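Local coordinates for Poly(Beta-D-mannuronate) lyase (Pseudopedobacter saltans, PDB 7O79), which probably cleaves alginate, acting as a poly(beta-D-mannuronate) lyase of polysaccharide lyase family 6 built on a parallel beta-helix, at residues L25-E30 and K51-G56; V34-N39 and S64-D69; S40-A45 and P71-E76; L78-G83 and E101-V106. One frame throughout, in Å; residues are numbered along the deposited sequence.

Interaction 1: L25-E30 and K51-G56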
loop_
_atom_site.group_PDB
_atom_site.type_symbol
_atom_site.label_atom_id
_atom_site.label_comp_id
_atom_site.label_asym_id
_atom_site.label_seq_id
_atom_site.Cartn_x
_atom_site.Cartn_y
_atom_site.Cartn_z
ATOM N N LEU A 25 18.713 25.681 6.926
ATOM C CA LEU A 25 18.920 24.958 8.176
ATOM C C LEU A 25 18.057 25.586 9.263
ATOM O O LEU A 25 18.264 26.752 9.622
ATOM C CB LEU A 25 20.394 24.996 8.589
ATOM C CG LEU A 25 21.517 24.605 7.611
ATOM C CD1 LEU A 25 22.852 24.522 8.340
ATOM C CD2 LEU A 25 21.239 23.304 6.897
ATOM N N MET A 26 17.104 24.813 9.797
ATOM C CA MET A 26 16.195 25.320 10.820
ATOM C C MET A 26 16.772 25.142 12.223
ATOM O O MET A 26 17.328 24.093 12.562
ATOM C CB MET A 26 14.827 24.639 10.742
ATOM C CG MET A 26 14.063 24.904 9.442
ATOM S SD MET A 26 12.755 23.700 9.081
ATOM C CE MET A 26 11.349 24.468 9.899
ATOM N N GLN A 27 16.618 26.178 13.049
ATOM C CA GLN A 27 17.125 26.119 14.412
ATOM C C GLN A 27 16.253 25.210 15.284
ATOM O O GLN A 27 15.048 25.077 15.050
ATOM C CB GLN A 27 17.192 27.523 15.014
ATOM C CG GLN A 27 18.232 28.416 14.362
ATOM C CD GLN A 27 19.628 28.156 14.901
ATOM O OE1 GLN A 27 19.799 27.731 16.051
ATOM N NE2 GLN A 27 20.636 28.415 14.074
ATOM N N PRO A 28 16.841 24.571 16.294
ATOM C CA PRO A 28 16.072 23.639 17.127
ATOM C C PRO A 28 14.997 24.355 17.924
ATOM O O PRO A 28 15.110 25.540 18.255
ATOM C CB PRO A 28 17.121 23.022 18.065
ATOM C CG PRO A 28 18.431 23.473 17.591
ATOM C CD PRO A 28 18.256 24.650 16.692
ATOM N N GLY A 29 13.942 23.612 18.235
ATOM C CA GLY A 29 12.858 24.086 19.057
ATOM C C GLY A 29 11.530 23.755 18.429
ATOM O O GLY A 29 11.435 22.955 17.492
ATOM N N GLU A 30 10.485 24.402 18.943
ATOM C CA GLU A 30 9.119 24.184 18.486
ATOM C C GLU A 30 8.713 25.261 17.487
ATOM O O GLU A 30 8.853 26.460 17.757
ATOM C CB GLU A 30 8.157 24.160 19.671
ATOM C CG GLU A 30 6.702 24.260 19.286
ATOM C CD GLU A 30 5.782 23.812 20.401
ATOM O OE1 GLU A 30 6.301 23.426 21.469
ATOM O OE2 GLU A 30 4.547 23.838 20.200
ATOM N N LYS A 51 16.383 21.485 6.005
ATOM C CA LYS A 51 16.606 20.467 7.026
ATOM C C LYS A 51 16.811 21.110 8.391
ATOM O O LYS A 51 17.043 22.313 8.503
ATOM C CB LYS A 51 17.800 19.578 6.682
ATOM C CG LYS A 51 19.141 20.265 6.668
ATOM C CD LYS A 51 20.146 19.223 6.263
ATOM C CE LYS A 51 21.559 19.707 6.205
ATOM N NZ LYS A 51 22.400 18.545 5.768
ATOM N N ALA A 52 16.742 20.268 9.429
ATOM C CA ALA A 52 17.041 20.693 10.794
ATOM C C ALA A 52 18.550 20.768 11.021
ATOM O O ALA A 52 19.300 19.940 10.506
ATOM C CB ALA A 52 16.413 19.713 11.788
ATOM N N ASP A 53 19.006 21.783 11.773
ATOM C CA ASP A 53 20.394 21.773 12.256
ATOM C C ASP A 53 20.744 20.458 12.924
ATOM O O ASP A 53 21.837 19.914 12.723
ATOM C CB ASP A 53 20.635 22.934 13.225
ATOM C CG ASP A 53 20.716 24.272 12.524
ATOM O OD1 ASP A 53 21.190 24.283 11.371
ATOM O OD2 ASP A 53 20.227 25.288 13.070
ATOM N N GLN A 54 19.833 19.938 13.730
ATOM C CA GLN A 54 20.005 18.653 14.383
ATOM C C GLN A 54 18.744 17.855 14.103
ATOM O O GLN A 54 17.647 18.279 14.483
ATOM C CB GLN A 54 20.248 18.831 15.884
ATOM N N ALA A 55 18.892 16.744 13.386
ATOM C CA ALA A 55 17.729 15.950 13.009
ATOM C C ALA A 55 16.921 15.576 14.242
ATOM O O ALA A 55 17.474 15.141 15.254
ATOM C CB ALA A 55 18.165 14.687 12.261
ATOM N N GLY A 56 15.607 15.755 14.160
ATOM C CA GLY A 56 14.740 15.406 15.257
ATOM C C GLY A 56 14.559 16.495 16.282
ATOM O O GLY A 56 13.668 16.381 17.126
HETATM O O HOH W 1 17.901 22.029 14.627
#
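Asp-53 reaches back from the turn after strand 48-52 and lays its carboxylate against Leu-25, Met-26 and Gln-27. Its backbone N-H donates to Met-26 O at 3.0 Å in a nearly straight bond (175° at the hydrogen). From there CB passes 3.6 Å from the same Met-26 O, and CG, anti to the carbonyl carbon (chi1 -74°), stays beside that oxygen. The carboxylate then forks. OD1 presses on the aliphatic flank of Leu-25, 3.0 Å from Leu-25 CB, and takes a hydrogen bond from Gln-4 on strand 3-5. OD2 lies 3.2 Å from Met-26 O, two acceptors close together, and near Gln-27 NE2, whose angle is too poor for a bond. An alanine here would probably leave Gln-4 NE2 without this acceptor and uncover the flank of Leu-25.

The strands themselves are joined by Met-26 N to Lys-51 O at 2.8 Å. Beside that bond the Leu-25 and Lys-51 side chains run the same way, Leu-25 CD2 3.7 Å from Lys-51 CE. A water accepts from Gln-54 N and donates to Met-26 O, tying in the turn.

Strand 23-26 thus lies between strands 3-5 and 48-52, all parallel; Met-26 and Ala-52 face inward onto Val-58, while Lys-51 also touches Glu-76 of strand 73-83.

Interaction 2: V34-N39 and S64-D69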
loop_
_atom_site.group_PDB
_atom_site.type_symbol
_atom_site.label_atom_id
_atom_site.label_comp_id
_atom_site.label_asym_id
_atom_site.label_seq_id
_atom_site.Cartn_x
_atom_site.Cartn_y
_atom_site.Cartn_z
ATOM N N VAL A 34 3.188 26.413 11.311
ATOM C CA VAL A 34 3.979 26.807 10.145
ATOM C C VAL A 34 3.540 25.977 8.949
ATOM O O VAL A 34 3.757 24.761 8.910
ATOM C CB VAL A 34 5.489 26.667 10.386
ATOM C CG1 VAL A 34 6.257 27.320 9.216
ATOM C CG2 VAL A 34 5.879 27.332 11.702
ATOM N N LYS A 35 2.949 26.638 7.957
ATOM C CA LYS A 35 2.615 26.001 6.684
ATOM C C LYS A 35 3.791 26.240 5.749
ATOM O O LYS A 35 3.978 27.345 5.230
ATOM C CB LYS A 35 1.313 26.558 6.121
ATOM C CG LYS A 35 0.924 26.051 4.743
ATOM C CD LYS A 35 -0.269 26.854 4.213
ATOM C CE LYS A 35 -0.828 26.302 2.898
ATOM N NZ LYS A 35 -0.473 24.864 2.630
ATOM N N ILE A 36 4.598 25.210 5.539
ATOM C CA ILE A 36 5.806 25.332 4.730
ATOM C C ILE A 36 5.435 25.111 3.266
ATOM O O ILE A 36 5.121 23.985 2.864
ATOM C CB ILE A 36 6.866 24.330 5.195
ATOM C CG1 ILE A 36 7.253 24.615 6.641
ATOM C CG2 ILE A 36 8.096 24.389 4.314
ATOM C CD1 ILE A 36 8.161 23.573 7.244
ATOM N N LEU A 37 5.550 26.157 2.466
ATOM C CA LEU A 37 5.342 26.057 1.033
ATOM C C LEU A 37 6.723 26.115 0.377
ATOM O O LEU A 37 7.237 27.160 0.098
ATOM C CB LEU A 37 4.423 27.133 0.481
ATOM C CG LEU A 37 2.997 27.255 0.996
ATOM C CD1 LEU A 37 2.291 28.372 0.271
ATOM C CD2 LEU A 37 2.209 25.954 0.915
ATOM N N PHE A 38 7.301 24.954 0.144
ATOM C CA PHE A 38 8.653 24.832 -0.376
ATOM C C PHE A 38 8.646 24.861 -1.891
ATOM O O PHE A 38 8.382 23.890 -2.541
ATOM C CB PHE A 38 9.243 23.538 0.168
ATOM C CG PHE A 38 10.721 23.434 0.113
ATOM C CD1 PHE A 38 11.528 24.529 -0.081
ATOM C CD2 PHE A 38 11.313 22.197 0.298
ATOM C CE1 PHE A 38 12.890 24.390 -0.114
ATOM C CE2 PHE A 38 12.671 22.052 0.275
ATOM C CZ PHE A 38 13.469 23.156 0.075
ATOM N N ASN A 39 8.978 26.025 -2.413
ATOM C CA ASN A 39 8.968 26.273 -3.822
ATOM C C ASN A 39 10.194 26.946 -4.338
ATOM O O ASN A 39 10.130 27.569 -5.362
ATOM C CB ASN A 39 7.758 27.085 -4.239
ATOM C CG ASN A 39 7.802 28.510 -3.731
ATOM O OD1 ASN A 39 8.506 28.828 -2.803
ATOM N ND2 ASN A 39 7.027 29.361 -4.352
ATOM N N SER A 64 0.817 22.808 11.357
ATOM C CA SER A 64 1.999 22.804 10.511
ATOM C C SER A 64 1.839 21.771 9.405
ATOM O O SER A 64 1.157 20.759 9.575
ATOM C CB SER A 64 3.242 22.500 11.338
ATOM O OG SER A 64 3.479 23.583 12.210
ATOM N N SER A 65 2.470 22.039 8.269
ATOM C CA SER A 65 2.375 21.176 7.098
ATOM C C SER A 65 3.516 21.552 6.172
ATOM O O SER A 65 4.145 22.601 6.333
ATOM C CB SER A 65 1.016 21.318 6.403
ATOM O OG SER A 65 0.854 22.659 5.957
ATOM N N LEU A 66 3.775 20.679 5.197
ATOM C CA LEU A 66 4.863 20.851 4.242
ATOM C C LEU A 66 4.379 20.445 2.863
ATOM O O LEU A 66 3.786 19.372 2.710
ATOM C CB LEU A 66 6.069 20.001 4.644
ATOM C CG LEU A 66 7.147 19.700 3.601
ATOM C CD1 LEU A 66 7.970 20.943 3.291
ATOM C CD2 LEU A 66 8.057 18.582 4.109
ATOM N N SER A 67 4.644 21.300 1.873
ATOM C CA SER A 67 4.290 21.082 0.477
ATOM C C SER A 67 5.532 21.262 -0.382
ATOM O O SER A 67 6.167 22.321 -0.338
ATOM C CB SER A 67 3.196 22.058 0.021
ATOM O OG SER A 67 2.005 21.833 0.746
ATOM N N PHE A 68 5.872 20.236 -1.162
ATOM C CA PHE A 68 6.932 20.329 -2.166
ATOM C C PHE A 68 6.295 20.888 -3.433
ATOM O O PHE A 68 5.537 20.184 -4.100
ATOM C CB PHE A 68 7.536 18.957 -2.464
ATOM C CG PHE A 68 8.290 18.324 -1.316
ATOM C CD1 PHE A 68 7.630 17.548 -0.385
ATOM C CD2 PHE A 68 9.662 18.463 -1.204
ATOM C CE1 PHE A 68 8.320 16.932 0.661
ATOM C CE2 PHE A 68 10.358 17.847 -0.171
ATOM C CZ PHE A 68 9.683 17.086 0.766
ATOM N N ASP A 69 6.584 22.144 -3.778
ATOM C CA ASP A 69 5.890 22.792 -4.893
ATOM C C ASP A 69 6.827 23.238 -6.005
ATOM O O ASP A 69 6.454 24.115 -6.793
ATOM C CB ASP A 69 5.064 23.989 -4.414
ATOM C CG ASP A 69 4.046 23.613 -3.339
ATOM O OD1 ASP A 69 3.558 22.462 -3.330
ATOM O OD2 ASP A 69 3.734 24.476 -2.500
HETATM O O HOH W 2 2.139 23.253 3.229
#
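Strands 35-38 and 65-68 run parallel, 10° apart, Ile-36 pairing with Leu-66 and Phe-38 with Phe-68, joined by five backbone hydrogen bonds, the first from Ser-65 N to Val-34 O and the last from Asp-69 N to Phe-38 O. A sixth bond uses a side chain: Ser-64 OG, anti to its carbonyl carbon (chi1 -68°), accepts from Val-34 N at 3.0 Å and also bonds to Ser-61 O. An alanine here would probably leave the N-H of Val-34 and the carbonyl of Ser-61 each short of a partner at the corner.

On the inner face Leu-66 CD1 sits 3.6 Å from Ile-36 CG2 and also approaches Phe-38 CB. The two phenylalanine rings come closest through their CD2 atoms, 4.4 Å apart, and Phe-68 itself stacks on Phe-93.

The other face is mixed. One water is gripped by four groups: it accepts from Lys-35 NZ at 3.1 Å, donates to Ile-36 O, and bonds to Ser-65 OG and, at 2.9 Å, to Ser-67 OG. Lys-35 is extended as far as CE, and chi4 of 21° then turns NZ toward this water. Leu-37 CD2 lies near Ser-67 CB and Asp-69 OD2.

In-step parallel strands on successive coils, with Ile-36, Leu-66 and the phenylalanines turned inward, build the right-handed parallel beta-helix, here near its N-terminal end, where Ile-36 and Phe-38 pack on helix 8-17.

Interaction 3: S40-A45 and P71-E76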
loop_
_atom_site.group_PDB
_atom_site.type_symbol
_atom_site.label_atom_id
_atom_site.label_comp_id
_atom_site.label_asym_id
_atom_site.label_seq_id
_atom_site.Cartn_x
_atom_site.Cartn_y
_atom_site.Cartn_z
ATOM N N SER A 40 11.361 26.647 -3.754
ATOM C CA SER A 40 12.643 27.205 -4.168
ATOM C C SER A 40 12.991 26.744 -5.579
ATOM O O SER A 40 12.491 25.729 -6.074
ATOM C CB SER A 40 13.764 26.807 -3.196
ATOM O OG SER A 40 13.484 27.187 -1.853
ATOM N N LYS A 41 13.865 27.519 -6.230
ATOM C CA LYS A 41 14.253 27.296 -7.620
ATOM C C LYS A 41 15.578 26.544 -7.607
ATOM O O LYS A 41 16.647 27.145 -7.469
ATOM C CB LYS A 41 14.349 28.616 -8.378
ATOM N N ALA A 42 15.498 25.224 -7.717
ATOM C CA ALA A 42 16.647 24.334 -7.677
ATOM C C ALA A 42 16.940 23.825 -9.081
ATOM O O ALA A 42 16.286 24.197 -10.064
ATOM C CB ALA A 42 16.392 23.168 -6.709
ATOM N N SER A 43 17.935 22.957 -9.182
ATOM C CA SER A 43 18.260 22.328 -10.452
ATOM C C SER A 43 18.422 20.825 -10.251
ATOM O O SER A 43 18.638 20.330 -9.136
ATOM C CB SER A 43 19.536 22.923 -11.061
ATOM O OG SER A 43 20.667 22.470 -10.340
ATOM N N LYS A 44 18.308 20.096 -11.359
ATOM C CA LYS A 44 18.437 18.646 -11.283
ATOM C C LYS A 44 19.777 18.253 -10.676
ATOM O O LYS A 44 19.841 17.363 -9.826
ATOM C CB LYS A 44 18.268 18.055 -12.676
ATOM C CG LYS A 44 18.480 16.566 -12.786
ATOM C CD LYS A 44 18.572 16.203 -14.259
ATOM C CE LYS A 44 17.225 16.386 -14.943
ATOM N NZ LYS A 44 17.375 16.127 -16.408
ATOM N N ALA A 45 20.856 18.941 -11.074
ATOM C CA ALA A 45 22.186 18.629 -10.584
ATOM C C ALA A 45 22.502 19.291 -9.248
ATOM O O ALA A 45 23.412 18.826 -8.552
ATOM C CB ALA A 45 23.247 19.023 -11.625
ATOM N N PRO A 71 10.511 21.362 -8.359
ATOM C CA PRO A 71 11.278 20.113 -8.471
ATOM C C PRO A 71 12.641 20.194 -7.798
ATOM O O PRO A 71 13.178 21.272 -7.529
ATOM C CB PRO A 71 11.426 19.916 -9.983
ATOM C CG PRO A 71 11.387 21.304 -10.542
ATOM C CD PRO A 71 10.395 22.052 -9.659
ATOM N N TYR A 72 13.183 19.001 -7.524
ATOM C CA TYR A 72 14.547 18.813 -6.997
ATOM C C TYR A 72 14.740 19.451 -5.628
ATOM O O TYR A 72 15.776 20.066 -5.354
ATOM C CB TYR A 72 15.611 19.313 -7.977
ATOM C CG TYR A 72 15.280 19.036 -9.418
ATOM C CD1 TYR A 72 15.149 17.721 -9.873
ATOM C CD2 TYR A 72 15.110 20.067 -10.325
ATOM C CE1 TYR A 72 14.844 17.450 -11.196
ATOM C CE2 TYR A 72 14.810 19.810 -11.654
ATOM C CZ TYR A 72 14.683 18.494 -12.080
ATOM O OH TYR A 72 14.385 18.237 -13.394
ATOM N N LEU A 73 13.765 19.253 -4.739
ATOM C CA LEU A 73 13.821 19.762 -3.380
ATOM C C LEU A 73 13.879 18.609 -2.388
ATOM O O LEU A 73 13.171 17.609 -2.537
ATOM C CB LEU A 73 12.613 20.651 -3.073
ATOM C CG LEU A 73 12.439 21.867 -3.983
ATOM C CD1 LEU A 73 11.252 22.700 -3.536
ATOM C CD2 LEU A 73 13.725 22.692 -3.974
ATOM N N VAL A 74 14.716 18.764 -1.369
ATOM C CA VAL A 74 14.948 17.742 -0.363
ATOM C C VAL A 74 14.595 18.324 0.996
ATOM O O VAL A 74 14.962 19.463 1.307
ATOM C CB VAL A 74 16.415 17.261 -0.379
ATOM C CG1 VAL A 74 16.654 16.192 0.693
ATOM C CG2 VAL A 74 16.809 16.768 -1.776
ATOM N N VAL A 75 13.897 17.536 1.812
ATOM C CA VAL A 75 13.565 17.907 3.178
ATOM C C VAL A 75 14.065 16.796 4.083
ATOM O O VAL A 75 13.794 15.620 3.820
ATOM C CB VAL A 75 12.054 18.137 3.366
ATOM C CG1 VAL A 75 11.709 18.213 4.846
ATOM C CG2 VAL A 75 11.609 19.410 2.634
ATOM N N GLU A 76 14.816 17.159 5.128
ATOM C CA GLU A 76 15.438 16.171 6.001
ATOM C C GLU A 76 15.252 16.528 7.465
ATOM O O GLU A 76 15.345 17.699 7.841
ATOM C CB GLU A 76 16.934 16.053 5.728
ATOM C CG GLU A 76 17.282 15.947 4.277
ATOM C CD GLU A 76 18.628 15.314 4.065
ATOM O OE1 GLU A 76 18.679 14.167 3.576
ATOM O OE2 GLU A 76 19.640 15.973 4.393
HETATM O O HOH W 3 12.990 23.902 -7.971
#
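Tyr-72 turns one ring face to the backbone of Lys-44, and this CH-pi contact makes up much of the interface. Lys-44 CA stands 3.5 Å above the centre of the ring, only 4° off its normal. Lys-44 N lies over the same face near CD2, while Lys-44 CB is 3.7 Å from Tyr-72 CZ. Further out, the lysine chain bends at chi3 (-69°), which brings CE to 3.7 Å from Tyr-72 OH. The opposite face of the ring carries Pro-71 CB, offset toward the rim, so the ring is held between its own neighbour and the loop.

That loop, 40-45, connects strand 35-38 to strand 48-52, and segment 71-76 makes the corresponding turn into strand 73-83 one coil further on. The contact therefore joins successive turns of the parallel beta-helix at a corner, and Tyr-72 also bonds through its backbone to Ile-48.

Leu-73 works from the inner side. Its CD2 meets Ala-42 CB at 3.8 Å and comes close to Ser-40 O, and its CD1 lies 4.0 Å from Ser-40 N, a buried N-H with no polar partner in the model. Ala-42 CB also packs 3.4 Å from Tyr-72 O. The polar link between the segments is a water: it donates to Ser-40 O and to Pro-71 O, the latter at 2.7 Å, and accepts from Ala-42 N. Ser-40 OG is hydrogen-bonded to Ile-15 O of helix 8-17.

Interaction 4: L78-G83 and E101-V106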
loop_
_atom_site.group_PDB
_atom_site.type_symbol
_atom_site.label_atom_id
_atom_site.label_comp_id
_atom_site.label_asym_id
_atom_site.label_seq_id
_atom_site.Cartn_x
_atom_site.Cartn_y
_atom_site.Cartn_z
ATOM N N LEU A 78 12.897 16.474 9.973
ATOM C CA LEU A 78 11.820 17.159 10.682
ATOM C C LEU A 78 11.017 16.206 11.575
ATOM O O LEU A 78 11.070 14.988 11.440
ATOM C CB LEU A 78 10.879 17.859 9.699
ATOM C CG LEU A 78 11.538 18.847 8.738
ATOM C CD1 LEU A 78 10.483 19.645 7.971
ATOM C CD2 LEU A 78 12.482 19.768 9.518
ATOM N N LEU A 79 10.283 16.792 12.519
ATOM C CA LEU A 79 9.330 16.064 13.349
ATOM C C LEU A 79 8.029 16.853 13.381
ATOM O O LEU A 79 8.033 18.055 13.676
ATOM C CB LEU A 79 9.864 15.842 14.775
ATOM C CG LEU A 79 8.866 15.399 15.868
ATOM C CD1 LEU A 79 8.320 13.983 15.661
ATOM C CD2 LEU A 79 9.509 15.494 17.246
ATOM N N PHE A 80 6.930 16.188 13.030
ATOM C CA PHE A 80 5.588 16.747 13.144
ATOM C C PHE A 80 4.916 16.107 14.352
ATOM O O PHE A 80 4.712 14.886 14.384
ATOM C CB PHE A 80 4.768 16.501 11.880
ATOM C CG PHE A 80 5.226 17.301 10.701
ATOM C CD1 PHE A 80 6.318 16.890 9.954
ATOM C CD2 PHE A 80 4.581 18.468 10.346
ATOM C CE1 PHE A 80 6.753 17.620 8.864
ATOM C CE2 PHE A 80 5.014 19.210 9.249
ATOM C CZ PHE A 80 6.103 18.776 8.510
ATOM N N LYS A 81 4.590 16.927 15.347
ATOM C CA LYS A 81 4.146 16.416 16.636
ATOM C C LYS A 81 3.487 17.559 17.392
ATOM O O LYS A 81 3.784 18.731 17.143
ATOM C CB LYS A 81 5.329 15.821 17.417
ATOM C CG LYS A 81 5.012 15.206 18.787
ATOM C CD LYS A 81 6.275 14.578 19.360
ATOM C CE LYS A 81 6.114 14.092 20.794
ATOM N NZ LYS A 81 5.166 12.963 20.955
ATOM N N ASP A 82 2.554 17.212 18.278
ATOM C CA ASP A 82 1.792 18.211 19.034
ATOM C C ASP A 82 1.034 19.149 18.103
ATOM O O ASP A 82 1.008 20.367 18.298
ATOM C CB ASP A 82 2.695 18.996 19.984
ATOM C CG ASP A 82 3.388 18.102 20.994
ATOM O OD1 ASP A 82 2.934 16.949 21.162
ATOM O OD2 ASP A 82 4.377 18.544 21.629
ATOM N N GLY A 83 0.404 18.580 17.082
ATOM C CA GLY A 83 -0.271 19.395 16.093
ATOM C C GLY A 83 -1.297 18.561 15.369
ATOM O O GLY A 83 -1.422 17.358 15.599
ATOM N N GLU A 101 13.315 12.737 3.756
ATOM C CA GLU A 101 13.978 11.678 4.494
ATOM C C GLU A 101 14.259 12.118 5.917
ATOM O O GLU A 101 14.268 13.309 6.231
ATOM C CB GLU A 101 15.242 11.180 3.774
ATOM C CG GLU A 101 16.239 12.195 3.324
ATOM C CD GLU A 101 17.404 11.518 2.583
ATOM O OE1 GLU A 101 18.241 12.222 2.003
ATOM O OE2 GLU A 101 17.500 10.266 2.610
ATOM N N ASN A 102 14.414 11.109 6.782
ATOM C CA ASN A 102 14.750 11.278 8.193
ATOM C C ASN A 102 13.716 12.130 8.925
ATOM O O ASN A 102 14.051 12.888 9.827
ATOM C CB ASN A 102 16.159 11.859 8.365
ATOM C CG ASN A 102 16.879 11.286 9.586
ATOM O OD1 ASN A 102 16.530 10.210 10.073
ATOM N ND2 ASN A 102 17.893 11.998 10.076
ATOM N N THR A 103 12.444 11.973 8.567
ATOM C CA THR A 103 11.347 12.746 9.136
ATOM C C THR A 103 10.349 11.819 9.820
ATOM O O THR A 103 10.125 10.698 9.368
ATOM C CB THR A 103 10.666 13.573 8.030
ATOM O OG1 THR A 103 11.611 14.519 7.521
ATOM C CG2 THR A 103 9.392 14.298 8.526
ATOM N N ALA A 104 9.786 12.265 10.939
ATOM C CA ALA A 104 8.779 11.489 11.645
ATOM C C ALA A 104 7.516 12.316 11.833
ATOM O O ALA A 104 7.562 13.545 11.904
ATOM C CB ALA A 104 9.281 11.000 13.010
ATOM N N ILE A 105 6.381 11.621 11.872
ATOM C CA ILE A 105 5.093 12.198 12.220
ATOM C C ILE A 105 4.570 11.368 13.378
ATOM O O ILE A 105 4.447 10.144 13.254
ATOM C CB ILE A 105 4.105 12.170 11.047
ATOM C CG1 ILE A 105 4.641 12.943 9.849
ATOM C CG2 ILE A 105 2.789 12.790 11.476
ATOM C CD1 ILE A 105 3.683 12.928 8.664
ATOM N N VAL A 106 4.280 12.016 14.504
ATOM C CA VAL A 106 3.985 11.304 15.749
ATOM C C VAL A 106 2.662 11.815 16.304
ATOM O O VAL A 106 2.532 13.008 16.593
ATOM C CB VAL A 106 5.118 11.470 16.777
ATOM C CG1 VAL A 106 4.741 10.847 18.125
ATOM C CG2 VAL A 106 6.418 10.870 16.251
HETATM O O HOH W 4 1.414 14.657 18.788
#
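Thr-103 OG1 is held between two backbone groups: it accepts from Leu-78 N in a weak bond of 3.4 Å and donates to Glu-101 O at 3.2 Å, approaching well above the plane of that carbonyl (62° out of it). The threonine's methyl does a different job. CG2, anti to the backbone N (chi1 of OG1 -64°), rests against Leu-78 O and meets the Phe-80 ring at its edge.

Beyond this point the parallel strands 79-81 and 104-106 pair regularly. Ala-104 N donates to Leu-78 O, Phe-80 N to Ala-104 O, and Val-106 N to Phe-80 O, the last at 2.9 Å. Past the last of these bonds a water accepts from Asp-82 N and donates to Val-106 O, carrying the link into the corner at Asp-82.

Inside, Phe-80 CB lies 4.1 Å from Ile-105 CG1, and both side chains pack on Val-90 and Ile-91 of strand 89-93. On the other face Leu-79 CD1, placed by chi2 of 68°, touches Val-106 CG2 at 3.7 Å and comes near Ala-104 CB; Trp-454 of the C-terminal tail covers Leu-79 and Ala-104. Lys-81 runs alongside Val-106, its NZ 3.6 Å from Val-106 CG1.

Polar holding is thus almost wholly backbone to backbone, with one threonine hydroxyl and one water taking over at the ends, while apolar side chains pack on both faces, with Lys-81 at the edge. No charged pair joins the two segments; backbone bonds set the register and apolar packing fills in around them.

Overall arrangement
All four contacts stack successive coils near the N-terminal end of the beta-helix. Interactions 2 and 4 are the buried ones, on different faces; Phe-80 of interaction 4 reaches Ser-64 and Leu-66 of interaction 2 across the interior. Interactions 1 and 3 lie nearer the surface: interaction 1 keeps two backbone bonds, with a carboxylate packed beside them, whereas interaction 3 has none and relies on a ring face and a bridging water. Strand 73-83 serves both interactions 3 and 4 and neighbours strand 48-52 of interaction 1; Met-26 of interaction 1 meets Leu-78 of interaction 4. Val-75 of segment 71-76 packs on both Phe-38 and Phe-68, joining interaction 3 to the core of interaction 2.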